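Local coordinates for ginlfy protein (Ginkgo biloba, PDB 4UDE) that probably acts as a DNA-binding transcription factor of the FLO/LFY family, here represented by its SAM oligomerization domain, at residues A[20-23]-A[24-28]. Residues are numbered along the deposited sequence; the frame is centred on the assembly and turned at random.
Sequences VRYM and TLTKM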
ATOM      1  N   VAL A  20       7.634  -3.885  -1.826  1.00 30.17           N
ATOM      2  CA  VAL A  20       6.926  -3.986  -0.545  1.00 29.76           C
ATOM      3  C   VAL A  20       6.971  -5.447  -0.093  1.00 33.99           C
ATOM      4  O   VAL A  20       6.576  -6.337  -0.841  1.00 33.85           O
ATOM      5  CB  VAL A  20       5.504  -3.384  -0.617  1.00 32.62           C
ATOM      6  CG1 VAL A  20       4.831  -3.407   0.751  1.00 32.26           C
ATOM      7  CG2 VAL A  20       5.563  -1.952  -1.154  1.00 31.99           C
ATOM      8  N   ARG A  21       7.567  -5.694   1.074  1.00 29.77           N
ATOM      9  CA  ARG A  21       7.743  -7.053   1.590  1.00 30.21           C
ATOM     10  C   ARG A  21       6.464  -7.662   2.155  1.00 36.01           C
ATOM     11  O   ARG A  21       5.531  -6.940   2.513  1.00 34.16           O
ATOM     12  CB  ARG A  21       8.941  -7.135   2.554  1.00 28.44           C
ATOM     13  CG  ARG A  21      10.242  -6.675   1.870  1.00 31.46           C
ATOM     14  CD  ARG A  21      11.443  -6.672   2.795  1.00 35.63           C
ATOM     15  NE  ARG A  21      11.302  -5.754   3.925  1.00 40.68           N
ATOM     16  CZ  ARG A  21      12.011  -5.838   5.046  1.00 50.35           C
ATOM     17  NH1 ARG A  21      12.919  -6.792   5.194  1.00 40.92           N
ATOM     18  NH2 ARG A  21      11.843  -4.947   6.013  1.00 32.47           N
ATOM     19  N   TYR A  22       6.417  -9.005   2.172  1.00 35.43           N
ATOM     20  CA  TYR A  22       5.302  -9.831   2.594  1.00 36.23           C
ATOM     21  C   TYR A  22       4.682  -9.425   3.928  1.00 40.60           C
ATOM     22  O   TYR A  22       3.466  -9.287   4.007  1.00 39.95           O
ATOM     23  CB  TYR A  22       5.696 -11.324   2.589  1.00 38.31           C
ATOM     24  CG  TYR A  22       4.520 -12.234   2.873  1.00 41.87           C
ATOM     25  CD1 TYR A  22       3.483 -12.370   1.955  1.00 44.68           C
ATOM     26  CD2 TYR A  22       4.416 -12.917   4.081  1.00 42.87           C
ATOM     27  CE1 TYR A  22       2.383 -13.186   2.221  1.00 46.35           C
ATOM     28  CE2 TYR A  22       3.325 -13.744   4.353  1.00 43.87           C
ATOM     29  CZ  TYR A  22       2.309 -13.875   3.418  1.00 53.69           C
ATOM     30  OH  TYR A  22       1.219 -14.687   3.661  1.00 60.20           O
ATOM     31  N   MET A  23       5.514  -9.234   4.958  1.00 39.00           N
ATOM     32  CA  MET A  23       5.098  -8.831   6.298  1.00 39.97           C
ATOM     33  C   MET A  23       4.552  -7.398   6.368  1.00 38.29           C
ATOM     34  O   MET A  23       3.784  -7.094   7.275  1.00 35.64           O
ATOM     35  CB  MET A  23       6.247  -9.020   7.290  1.00 44.34           C
ATOM     36  CG  MET A  23       6.369 -10.443   7.785  1.00 51.64           C
ATOM     37  SD  MET A  23       7.566 -10.531   9.142  1.00 59.87           S
ATOM     38  CE  MET A  23       6.414 -10.438  10.584  1.00 56.56           C
ATOM     39  N   THR A  24       4.980  -6.505   5.441  1.00 32.54           N
ATOM     40  CA  THR A  24       4.431  -5.148   5.362  1.00 30.82           C
ATOM     41  C   THR A  24       2.999  -5.291   4.799  1.00 32.04           C
ATOM     42  O   THR A  24       2.077  -4.731   5.375  1.00 30.81           O
ATOM     43  CB  THR A  24       5.321  -4.246   4.502  1.00 32.32           C
ATOM     44  OG1 THR A  24       6.654  -4.208   5.057  1.00 30.31           O
ATOM     45  CG2 THR A  24       4.754  -2.842   4.364  1.00 24.18           C
ATOM     46  N   LEU A  25       2.815  -6.107   3.741  1.00 29.27           N
ATOM     47  CA  LEU A  25       1.509  -6.370   3.108  1.00 30.10           C
ATOM     48  C   LEU A  25       0.530  -6.973   4.093  1.00 33.53           C
ATOM     49  O   LEU A  25      -0.617  -6.525   4.180  1.00 32.94           O
ATOM     50  CB  LEU A  25       1.639  -7.270   1.853  1.00 30.35           C
ATOM     51  CG  LEU A  25       2.463  -6.683   0.707  1.00 37.01           C
ATOM     52  CD1 LEU A  25       2.706  -7.705  -0.393  1.00 36.57           C
ATOM     53  CD2 LEU A  25       1.808  -5.427   0.150  1.00 41.10           C
ATOM     54  N   THR A  26       1.003  -7.980   4.846  1.00 29.40           N
ATOM     55  CA  THR A  26       0.275  -8.698   5.892  1.00 29.04           C
ATOM     56  C   THR A  26      -0.233  -7.700   6.940  1.00 30.19           C
ATOM     57  O   THR A  26      -1.398  -7.768   7.318  1.00 30.62           O
ATOM     58  CB  THR A  26       1.189  -9.809   6.468  1.00 39.92           C
ATOM     59  OG1 THR A  26       1.093 -10.950   5.617  1.00 46.13           O
ATOM     60  CG2 THR A  26       0.819 -10.217   7.858  1.00 43.09           C
ATOM     61  N   LYS A  27       0.629  -6.784   7.392  1.00 25.01           N
ATOM     62  CA  LYS A  27       0.221  -5.804   8.373  1.00 26.45           C
ATOM     63  C   LYS A  27      -0.823  -4.821   7.814  1.00 30.95           C
ATOM     64  O   LYS A  27      -1.782  -4.512   8.509  1.00 31.19           O
ATOM     65  CB  LYS A  27       1.438  -5.075   8.977  1.00 29.02           C
ATOM     66  CG  LYS A  27       1.089  -4.203  10.196  1.00 33.32           C
ATOM     67  CD  LYS A  27       0.371  -4.911  11.348  1.00 39.19           C
ATOM     68  CE  LYS A  27       1.251  -5.881  12.099  1.00 45.37           C
ATOM     69  NZ  LYS A  27       0.492  -6.579  13.171  1.00 54.32           N
ATOM     70  N   MET A  28      -0.659  -4.370   6.568  1.00 27.15           N
ATOM     71  CA  MET A  28      -1.617  -3.458   5.911  1.00 27.61           C
ATOM     72  C   MET A  28      -3.023  -4.087   5.779  1.00 30.64           C
ATOM     73  O   MET A  28      -4.008  -3.415   6.053  1.00 28.97           O
ATOM     74  CB  MET A  28      -1.075  -2.981   4.559  1.00 29.34           C
ATOM     75  CG  MET A  28       0.146  -2.090   4.690  1.00 32.36           C
ATOM     76  SD  MET A  28       0.812  -1.582   3.083  1.00 36.99           S
ATOM     77  CE  MET A  28      -0.446  -0.395   2.600  1.00 34.90           C
TER
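R21 sits at the N-cap of helix 22-30, and its carbonyl O takes the amide N of L25 at 3.1 Å, in the carbonyl plane, to close the first turn, while the N of T24 reaches the same oxygen in a weaker, bent bond, and the next two i to i+4 bonds follow less evenly: Y22 O receives T26 N at 2.9 Å, whereas K27 N bonds M23 O from above the carbonyl plane, 47° out of it. Before the helix starts, V20 sets its CG1 methyl against two side chains of the first turn, 3.7 Å from T24 CG2 and equally far from L25 CD2. With CG1 anti to the backbone N (chi1 -176°), that branch can bridge both. This start of a helix belongs to the all-helical SAM domain of LEAFY, and V20 and L25 carry their apolar patch on to F15 of helix 2-15. Cutting L25 back to an alanine takes away the methyl CD2 that V20 CG1 rests on, and is likely to open a gap there and weaken the link to L8 and F15. The T24 hydroxyl, on the other branch from CG2, is hydrogen-bonded to E65 of helix 63-83, which also pairs with R21 NE. On the exposed side, T26 OG1 lies over one face of the Y22 ring, offset toward its rim and 3.8 Å from CE2, while giving Y22 O a weak second hydrogen bond.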